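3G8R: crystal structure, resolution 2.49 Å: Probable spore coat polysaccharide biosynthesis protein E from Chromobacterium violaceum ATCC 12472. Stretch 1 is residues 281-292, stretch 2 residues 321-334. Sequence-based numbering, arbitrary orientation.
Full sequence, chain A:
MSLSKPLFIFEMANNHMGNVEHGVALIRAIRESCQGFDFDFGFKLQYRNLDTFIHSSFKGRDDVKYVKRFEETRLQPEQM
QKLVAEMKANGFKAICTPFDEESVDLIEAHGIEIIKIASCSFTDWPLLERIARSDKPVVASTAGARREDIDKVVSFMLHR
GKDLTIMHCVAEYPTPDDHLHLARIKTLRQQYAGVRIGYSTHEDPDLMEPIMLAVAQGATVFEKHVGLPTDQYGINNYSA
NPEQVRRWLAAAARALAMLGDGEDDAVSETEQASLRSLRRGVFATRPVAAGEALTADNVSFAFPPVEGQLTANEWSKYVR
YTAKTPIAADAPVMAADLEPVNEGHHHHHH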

# COMPACT_ATOMS: atom_id res chain seq x y z
N GLY A 281 3.15 -26.05 -27.49
CA GLY A 281 3.96 -26.01 -28.70
C GLY A 281 3.09 -26.33 -29.90
O GLY A 281 2.00 -26.88 -29.76
N VAL A 282 3.58 -26.00 -31.09
CA VAL A 282 2.84 -26.22 -32.30
C VAL A 282 3.44 -27.42 -32.98
O VAL A 282 4.64 -27.43 -33.28
CB VAL A 282 2.97 -25.03 -33.24
CG1 VAL A 282 2.19 -25.26 -34.53
CG2 VAL A 282 2.49 -23.84 -32.57
N PHE A 283 2.60 -28.42 -33.24
CA PHE A 283 3.05 -29.65 -33.89
C PHE A 283 2.37 -29.83 -35.22
O PHE A 283 1.20 -29.45 -35.37
CB PHE A 283 2.72 -30.88 -33.02
CG PHE A 283 3.48 -30.94 -31.73
CD1 PHE A 283 4.61 -31.75 -31.62
CD2 PHE A 283 3.08 -30.19 -30.62
CE1 PHE A 283 5.32 -31.82 -30.40
CE2 PHE A 283 3.78 -30.25 -29.40
CZ PHE A 283 4.90 -31.08 -29.29
N ALA A 284 3.08 -30.41 -36.18
CA ALA A 284 2.42 -30.85 -37.42
C ALA A 284 1.55 -32.09 -37.17
O ALA A 284 1.93 -33.00 -36.40
CB ALA A 284 3.42 -31.10 -38.53
N THR A 285 0.37 -32.10 -37.78
CA THR A 285 -0.53 -33.23 -37.62
C THR A 285 -0.46 -34.18 -38.83
O THR A 285 -1.06 -35.26 -38.82
CB THR A 285 -1.98 -32.77 -37.40
OG1 THR A 285 -2.41 -32.07 -38.54
CG2 THR A 285 -2.06 -31.85 -36.25
N ARG A 286 0.33 -33.77 -39.82
CA ARG A 286 0.22 -34.19 -41.22
C ARG A 286 1.55 -33.79 -41.89
O ARG A 286 2.10 -32.74 -41.57
CB ARG A 286 -0.96 -33.42 -41.80
CG ARG A 286 -1.14 -33.38 -43.25
CD ARG A 286 -2.53 -32.88 -43.51
NE ARG A 286 -3.53 -33.97 -43.48
CZ ARG A 286 -4.38 -34.23 -42.47
NH1 ARG A 286 -5.23 -35.24 -42.58
NH2 ARG A 286 -4.38 -33.50 -41.35
N PRO A 287 2.08 -34.60 -42.82
CA PRO A 287 3.35 -34.12 -43.36
C PRO A 287 3.14 -32.77 -44.06
O PRO A 287 2.13 -32.58 -44.72
CB PRO A 287 3.76 -35.19 -44.38
CG PRO A 287 2.79 -36.30 -44.22
CD PRO A 287 1.56 -35.75 -43.58
N VAL A 288 4.08 -31.87 -43.88
CA VAL A 288 4.01 -30.55 -44.47
C VAL A 288 5.23 -30.40 -45.37
O VAL A 288 6.37 -30.46 -44.89
CB VAL A 288 4.01 -29.42 -43.38
CG1 VAL A 288 4.10 -28.01 -44.02
CG2 VAL A 288 2.82 -29.54 -42.48
N ALA A 289 4.98 -30.20 -46.66
CA ALA A 289 6.03 -30.07 -47.68
C ALA A 289 6.73 -28.72 -47.61
O ALA A 289 6.24 -27.79 -46.97
CB ALA A 289 5.46 -30.29 -49.06
N ALA A 290 7.88 -28.63 -48.26
CA ALA A 290 8.55 -27.36 -48.40
C ALA A 290 7.61 -26.38 -49.11
O ALA A 290 6.87 -26.76 -50.01
CB ALA A 290 9.85 -27.52 -49.18
N GLY A 291 7.61 -25.14 -48.66
CA GLY A 291 6.73 -24.15 -49.27
C GLY A 291 5.23 -24.39 -49.09
O GLY A 291 4.44 -23.66 -49.67
N GLU A 292 4.85 -25.42 -48.33
CA GLU A 292 3.47 -25.54 -47.85
C GLU A 292 3.23 -24.52 -46.77
O GLU A 292 4.08 -24.30 -45.90
CB GLU A 292 3.16 -26.92 -47.27
CG GLU A 292 2.67 -27.96 -48.28
CD GLU A 292 1.72 -28.99 -47.65
OE1 GLU A 292 2.06 -30.21 -47.70
OE2 GLU A 292 0.64 -28.61 -47.13
N TYR A 321 3.07 -18.36 -41.87
CA TYR A 321 4.30 -19.10 -42.17
C TYR A 321 4.17 -20.20 -43.20
O TYR A 321 3.19 -20.94 -43.24
CB TYR A 321 4.89 -19.74 -40.91
CG TYR A 321 4.93 -18.87 -39.66
CD1 TYR A 321 6.05 -18.09 -39.35
CD2 TYR A 321 3.85 -18.87 -38.77
CE1 TYR A 321 6.07 -17.30 -38.17
CE2 TYR A 321 3.86 -18.10 -37.61
CZ TYR A 321 4.96 -17.32 -37.31
OH TYR A 321 4.91 -16.57 -36.14
N THR A 322 5.21 -20.30 -44.03
CA THR A 322 5.40 -21.46 -44.89
C THR A 322 6.61 -22.23 -44.38
O THR A 322 7.53 -21.64 -43.81
CB THR A 322 5.67 -21.06 -46.34
OG1 THR A 322 6.67 -20.03 -46.37
CG2 THR A 322 4.39 -20.57 -47.02
N ALA A 323 6.60 -23.53 -44.60
CA ALA A 323 7.73 -24.38 -44.29
C ALA A 323 8.86 -24.24 -45.34
O ALA A 323 8.66 -24.57 -46.50
CB ALA A 323 7.26 -25.83 -44.17
N LYS A 324 10.02 -23.74 -44.92
CA LYS A 324 11.22 -23.70 -45.76
C LYS A 324 11.67 -25.09 -46.13
O LYS A 324 12.08 -25.30 -47.26
CB LYS A 324 12.41 -23.00 -45.08
CG LYS A 324 12.17 -21.57 -44.62
CD LYS A 324 13.48 -20.76 -44.52
CE LYS A 324 13.91 -20.43 -43.07
NZ LYS A 324 15.13 -21.19 -42.64
N THR A 325 11.62 -26.01 -45.17
CA THR A 325 12.01 -27.43 -45.34
C THR A 325 10.83 -28.32 -44.87
O THR A 325 10.04 -27.88 -44.04
CB THR A 325 13.31 -27.77 -44.54
OG1 THR A 325 13.22 -27.24 -43.20
CG2 THR A 325 14.57 -27.17 -45.21
N PRO A 326 10.71 -29.56 -45.38
CA PRO A 326 9.51 -30.34 -45.04
C PRO A 326 9.45 -30.80 -43.59
O PRO A 326 10.45 -31.22 -43.02
CB PRO A 326 9.60 -31.54 -45.98
CG PRO A 326 11.05 -31.69 -46.26
CD PRO A 326 11.60 -30.30 -46.29
N ILE A 327 8.25 -30.74 -43.01
CA ILE A 327 8.04 -31.12 -41.63
C ILE A 327 7.36 -32.49 -41.57
O ILE A 327 6.31 -32.68 -42.17
CB ILE A 327 7.13 -30.12 -40.88
CG1 ILE A 327 7.30 -28.68 -41.40
CG2 ILE A 327 7.32 -30.25 -39.32
CD1 ILE A 327 8.00 -27.71 -40.48
N ALA A 328 7.94 -33.43 -40.83
CA ALA A 328 7.31 -34.74 -40.70
C ALA A 328 6.04 -34.64 -39.89
O ALA A 328 5.92 -33.78 -39.02
CB ALA A 328 8.25 -35.70 -40.05
N ALA A 329 5.07 -35.50 -40.15
CA ALA A 329 3.88 -35.53 -39.30
C ALA A 329 4.21 -35.84 -37.84
O ALA A 329 5.17 -36.58 -37.55
CB ALA A 329 2.87 -36.50 -39.82
N ASP A 330 3.41 -35.24 -36.95
CA ASP A 330 3.53 -35.35 -35.48
C ASP A 330 4.85 -34.77 -34.95
O ASP A 330 5.20 -34.88 -33.79
CB ASP A 330 3.23 -36.79 -35.00
CG ASP A 330 1.74 -37.18 -35.17
OD1 ASP A 330 1.45 -38.39 -35.28
OD2 ASP A 330 0.85 -36.30 -35.19
N ALA A 331 5.55 -34.06 -35.82
CA ALA A 331 6.78 -33.45 -35.39
C ALA A 331 6.61 -32.01 -34.91
O ALA A 331 5.71 -31.29 -35.34
CB ALA A 331 7.81 -33.51 -36.49
N PRO A 332 7.49 -31.59 -34.02
CA PRO A 332 7.42 -30.24 -33.52
C PRO A 332 7.80 -29.31 -34.63
O PRO A 332 8.78 -29.55 -35.31
CB PRO A 332 8.47 -30.20 -32.41
CG PRO A 332 9.33 -31.41 -32.64
CD PRO A 332 8.51 -32.41 -33.34
N VAL A 333 7.02 -28.25 -34.82
CA VAL A 333 7.34 -27.27 -35.81
C VAL A 333 8.39 -26.37 -35.19
O VAL A 333 8.09 -25.53 -34.38
CB VAL A 333 6.16 -26.39 -36.12
CG1 VAL A 333 6.60 -25.22 -36.98
CG2 VAL A 333 5.06 -27.18 -36.79
N MSE A 334 9.64 -26.57 -35.59
CA MSE A 334 10.73 -25.69 -35.22
C MSE A 334 10.65 -24.36 -35.96
O MSE A 334 10.38 -24.34 -37.16
CB MSE A 334 12.03 -26.40 -35.55
CG MSE A 334 12.07 -27.83 -35.01
SE MSE A 334 11.90 -27.87 -33.23
CE MSE A 334 13.04 -26.61 -32.81

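All seven hydrogen bonds between these two antiparallel-running stretches join backbone to backbone, and one is very short: Gly291 N lies 2.5 Å from Ala323 O. This bond sits at a type II turn, Ala289 to Glu292, closed by Glu292 N to Ala289 O at 3.1 Å. Gly291 takes the positive phi (65°) that by itself favours glycine. The Glu292 side chain starts out sideways and its end leads away from the other stretch, where OE1 accepts from Ala289 N at 3.1 Å. The backbone Glu292 O accepts from Ala323 N at 2.9 Å.

At the middle, Val288 and Ile327 pair reciprocally: Val288 N to Ile327 O is 2.9 Å and nearly straight (175°), and Ile327 N to Val288 O is 2.7 Å. Proline cannot donate from its nitrogen, yet two prolines add CA-H...O contacts to the same carbonyls, Pro326 CA to Val288 O at 3.1 Å and Pro287 CA to Ile327 O at 3.5 Å.

The second type II turn, Ala328 to Ala331, brings its backbone to Ala284. Ala284 N donates to Ala331 O at 2.9 Å, whereas the bond from Asp330 N to Ala284 O, though 2.7 Å long, is weak because its angle is only 125°. Val333 N donates to Val282 O at 3.0 Å, beyond Pro332, whose ring nitrogen has no hydrogen to give.

Apolar side chains pack alongside the backbone bonds. Val288 CG1 packs 3.8 Å from Ala323 CB, and Val288 CB 3.9 Å from Ile327 CG1; Ile327 CG2 also meets Ala284 CB at 4.1 Å. Val282 CG1 and Val333 CG2 approach to 4.1 Å. The Phe283 ring lies obliquely to Pro332, with CD1 3.7 Å from Pro332 CA. Together the stretches bury 788 Å², both sides summed.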